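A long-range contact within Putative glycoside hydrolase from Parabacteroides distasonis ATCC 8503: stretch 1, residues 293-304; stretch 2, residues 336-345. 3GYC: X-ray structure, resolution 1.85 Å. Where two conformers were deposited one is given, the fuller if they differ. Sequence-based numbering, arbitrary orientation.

Stretch 1, residues 293-304: VARKNRRPLVTT
Stretch 2 336-345: RTGMWVGVAT

The strand Leu301-Thr303 pairs in parallel with stretch 2, whose chain turns a corner at Val341 and Gly342; the two stretches together bury 656 Å², both sides summed. In stretch 1 the helix runs through Ala294 and Arg295; Arg298, with positive phi (56/55), breaks it, and extended residues lead through Pro300 into the strand Leu301-Thr303. In stretch 2, Gly338 makes the corresponding exit at phi/psi 83/-4, a positive phi that glycine adopts easily.

The register begins with Leu301 beside Trp340, CA to CA 4.4 Å, then slips by one residue at a bulge, so that Val302 lies beside Gly342 (4.5 Å between CA atoms) and Thr303 beside Val343 (5.5 Å between CA atoms). Leu301 N donates to Met339 O at 2.9 Å. At the corner, where Val341 has psi near -16°, Leu301 O receives both Val341 N at 2.8 Å and, weakly, Gly342 N at 3.5 Å. Thr303 N then donates to Gly342 O at 3.2 Å, and a weak bond from Ala344 N to Thr303 O, 3.1 Å, closes the ladder.

Selenomethionine Met339 is the largest bump, with 118 Å² covered. Its m, m, m side chain curls into the hollow between the end of the helix and the strand: SE lies 3.7 Å from Arg295 CB, while CE sits 4.0 Å from Ala294 CB and 3.3 Å from Arg299 O. A long, flexible, unbranched chain suits such a curved pocket, and the small Ala294 leaves room for its tip. Arg295 (chi1 t, chi2 t, chi3 m) starts sideways, but its end comes nearer to stretch 2, with Met339 CG over one face of the guanidinium.

Leu301, Thr303 and Trp340 share one face of the sheet. Leu301 (m, t) sets CD1 3.6 Å from the centroid of the Trp340 six-membered ring, only 6° off its normal, so the CD1 methyl sits over the ring face in a CH-pi contact. The Trp340 side chain, chi1 -91° (between wells) and chi2 -98°, points to this shared face, and its end comes nearer to stretch 1; at the ring edge NE1 donates to Thr303 OG1 at 2.9 Å. Threonine (chi1 m) thus satisfies the buried indole nitrogen while its beta-branch suits a strand.

Val302 (t) points to the other face, where its CG2 meets Val341 CG2 at 3.8 Å; Val341 (m), pointing sideways, also meets Pro300 CB through CG1 at 3.6 Å. Gly342 supplies the hollow here: an ideal CB would lie a tight 3.2 Å from Val302 CG2. Ala344 CB lies 3.8 Å from Thr304 CA, a small side chain against backbone.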

# COMPACT_ATOMS: atom_id res chain seq x y z
N VAL A 293 -4.93 -9.89 -16.44
CA VAL A 293 -3.53 -10.23 -16.41
C VAL A 293 -3.29 -11.15 -15.21
O VAL A 293 -2.58 -12.16 -15.31
CB VAL A 293 -2.67 -8.93 -16.30
CG1 VAL A 293 -1.23 -9.27 -15.93
CG2 VAL A 293 -2.76 -8.13 -17.60
N ALA A 294 -3.92 -10.82 -14.09
CA ALA A 294 -3.76 -11.64 -12.89
C ALA A 294 -4.35 -13.03 -13.08
O ALA A 294 -3.81 -14.03 -12.56
CB ALA A 294 -4.39 -10.96 -11.68
N ARG A 295 -5.47 -13.10 -13.79
CA ARG A 295 -6.13 -14.39 -14.01
C ARG A 295 -5.28 -15.28 -14.93
O ARG A 295 -5.17 -16.48 -14.68
CB ARG A 295 -7.55 -14.20 -14.54
CG ARG A 295 -8.29 -15.54 -14.77
CD ARG A 295 -9.69 -15.38 -15.33
NE ARG A 295 -10.58 -14.77 -14.34
CZ ARG A 295 -10.98 -13.50 -14.35
NH1 ARG A 295 -10.63 -12.68 -15.33
NH2 ARG A 295 -11.76 -13.06 -13.38
N LYS A 296 -4.67 -14.69 -15.95
CA LYS A 296 -3.79 -15.41 -16.86
C LYS A 296 -2.58 -15.94 -16.12
O LYS A 296 -2.19 -17.09 -16.30
CB LYS A 296 -3.33 -14.47 -17.99
CG LYS A 296 -2.53 -15.15 -19.10
N ASN A 297 -1.97 -15.10 -15.29
CA ASN A 297 -0.77 -15.46 -14.53
C ASN A 297 -1.08 -16.25 -13.28
O ASN A 297 -0.16 -16.74 -12.63
CB ASN A 297 0.06 -14.20 -14.19
CG ASN A 297 0.68 -13.56 -15.43
OD1 ASN A 297 0.75 -14.18 -16.47
ND2 ASN A 297 1.18 -12.34 -15.30
N ARG A 298 -2.37 -16.38 -12.98
CA ARG A 298 -2.85 -17.11 -11.82
C ARG A 298 -2.22 -16.59 -10.51
O ARG A 298 -1.66 -17.33 -9.71
CB ARG A 298 -2.63 -18.61 -12.03
CG ARG A 298 -3.27 -19.11 -13.32
CD ARG A 298 -3.02 -20.57 -13.56
NE ARG A 298 -3.62 -21.43 -12.54
CZ ARG A 298 -4.89 -21.83 -12.54
NH1 ARG A 298 -5.71 -21.41 -13.49
NH2 ARG A 298 -5.33 -22.62 -11.58
N ARG A 299 -2.37 -15.28 -10.27
CA ARG A 299 -1.85 -14.65 -9.07
C ARG A 299 -2.92 -13.82 -8.39
O ARG A 299 -3.72 -13.17 -9.08
CB ARG A 299 -0.65 -13.76 -9.43
CG ARG A 299 0.58 -14.53 -9.81
CD ARG A 299 1.11 -15.31 -8.63
NE ARG A 299 2.36 -16.00 -8.93
CZ ARG A 299 2.45 -17.17 -9.54
NH1 ARG A 299 1.37 -17.80 -9.99
NH2 ARG A 299 3.64 -17.72 -9.72
N PRO A 300 -2.94 -13.82 -7.05
CA PRO A 300 -3.93 -13.02 -6.35
C PRO A 300 -3.54 -11.56 -6.37
O PRO A 300 -2.37 -11.23 -6.50
CB PRO A 300 -3.93 -13.57 -4.93
CG PRO A 300 -2.71 -14.36 -4.79
CD PRO A 300 -2.21 -14.73 -6.15
N LEU A 301 -4.53 -10.69 -6.28
CA LEU A 301 -4.31 -9.27 -6.28
C LEU A 301 -4.67 -8.62 -4.97
O LEU A 301 -5.63 -9.01 -4.29
CB LEU A 301 -5.13 -8.60 -7.38
CG LEU A 301 -4.69 -8.85 -8.80
CD1 LEU A 301 -5.63 -8.13 -9.78
CD2 LEU A 301 -3.25 -8.42 -8.97
N VAL A 302 -3.87 -7.61 -4.60
CA VAL A 302 -4.19 -6.75 -3.49
C VAL A 302 -4.01 -5.31 -3.99
O VAL A 302 -3.09 -5.03 -4.74
CB VAL A 302 -3.28 -6.98 -2.20
CG1 VAL A 302 -3.57 -5.90 -1.13
CG2 VAL A 302 -3.46 -8.39 -1.62
N THR A 303 -4.88 -4.39 -3.60
CA THR A 303 -4.72 -2.98 -3.92
C THR A 303 -4.98 -2.21 -2.63
O THR A 303 -6.04 -2.37 -2.01
CB THR A 303 -5.64 -2.49 -5.10
OG1 THR A 303 -5.21 -3.07 -6.34
CG2 THR A 303 -5.60 -0.94 -5.24
N THR A 304 -3.99 -1.41 -2.17
CA THR A 304 -4.13 -0.60 -0.96
C THR A 304 -4.04 0.90 -1.25
O THR A 304 -4.29 1.71 -0.37
CB THR A 304 -3.06 -0.97 0.11
OG1 THR A 304 -1.76 -0.64 -0.38
CG2 THR A 304 -3.15 -2.47 0.49
N ARG A 336 -15.81 -7.43 -7.76
CA ARG A 336 -16.63 -8.29 -8.59
C ARG A 336 -15.81 -9.21 -9.52
O ARG A 336 -16.29 -10.26 -9.92
CB ARG A 336 -17.64 -7.43 -9.36
CG ARG A 336 -18.80 -8.21 -9.87
CD ARG A 336 -19.85 -7.36 -10.58
NE ARG A 336 -20.76 -6.61 -9.70
CZ ARG A 336 -20.77 -5.30 -9.59
NH1 ARG A 336 -19.92 -4.58 -10.28
NH2 ARG A 336 -21.65 -4.70 -8.81
N THR A 337 -14.58 -8.85 -9.84
CA THR A 337 -13.75 -9.68 -10.74
C THR A 337 -13.31 -11.03 -10.18
O THR A 337 -13.00 -11.93 -10.95
CB THR A 337 -12.44 -8.99 -11.12
OG1 THR A 337 -11.60 -8.92 -9.96
CG2 THR A 337 -12.73 -7.60 -11.71
N GLY A 338 -13.26 -11.16 -8.86
CA GLY A 338 -12.83 -12.39 -8.21
C GLY A 338 -11.32 -12.55 -8.07
O GLY A 338 -10.85 -13.51 -7.48
N MSE A 339 -10.54 -11.61 -8.61
CA MSE A 339 -9.08 -11.72 -8.54
C MSE A 339 -8.47 -11.05 -7.32
O MSE A 339 -7.30 -11.29 -7.04
CB MSE A 339 -8.46 -11.17 -9.82
CG MSE A 339 -8.88 -11.96 -11.07
SE MSE A 339 -8.55 -13.82 -11.04
CE MSE A 339 -6.77 -13.75 -10.20
N TRP A 340 -9.21 -10.22 -6.60
CA TRP A 340 -8.64 -9.53 -5.45
C TRP A 340 -8.88 -10.28 -4.15
O TRP A 340 -9.99 -10.70 -3.87
CB TRP A 340 -9.20 -8.10 -5.35
CG TRP A 340 -8.40 -7.03 -6.08
CD1 TRP A 340 -7.50 -6.21 -5.50
CD2 TRP A 340 -8.49 -6.63 -7.46
NE1 TRP A 340 -6.98 -5.35 -6.41
CE2 TRP A 340 -7.57 -5.57 -7.63
CE3 TRP A 340 -9.23 -7.06 -8.56
CZ2 TRP A 340 -7.37 -4.95 -8.84
CZ3 TRP A 340 -9.04 -6.43 -9.77
CH2 TRP A 340 -8.11 -5.39 -9.91
N VAL A 341 -7.83 -10.49 -3.38
CA VAL A 341 -7.91 -11.13 -2.06
C VAL A 341 -7.85 -10.09 -0.94
O VAL A 341 -8.19 -10.38 0.21
CB VAL A 341 -6.77 -12.21 -1.87
CG1 VAL A 341 -6.94 -13.35 -2.90
CG2 VAL A 341 -5.41 -11.59 -1.99
N GLY A 342 -7.41 -8.89 -1.29
CA GLY A 342 -7.33 -7.75 -0.39
C GLY A 342 -7.73 -6.49 -1.16
O GLY A 342 -7.07 -6.11 -2.12
N VAL A 343 -8.82 -5.84 -0.74
CA VAL A 343 -9.30 -4.66 -1.41
C VAL A 343 -9.47 -3.50 -0.45
O VAL A 343 -10.00 -3.70 0.60
CB VAL A 343 -10.66 -4.94 -2.08
CG1 VAL A 343 -11.09 -3.72 -2.92
CG2 VAL A 343 -10.60 -6.19 -2.91
N ALA A 344 -8.90 -2.31 -0.78
CA ALA A 344 -9.05 -1.09 -0.01
C ALA A 344 -10.11 -0.25 -0.72
O ALA A 344 -10.32 -0.42 -1.93
CB ALA A 344 -7.75 -0.31 0.04
N THR A 345 -10.79 0.60 0.02
CA THR A 345 -11.79 1.51 -0.53
C THR A 345 -11.07 2.78 -0.96
O THR A 345 -11.51 3.43 -1.91
CB THR A 345 -12.88 1.84 0.50
OG1 THR A 345 -12.26 2.38 1.67
CG2 THR A 345 -13.71 0.59 0.83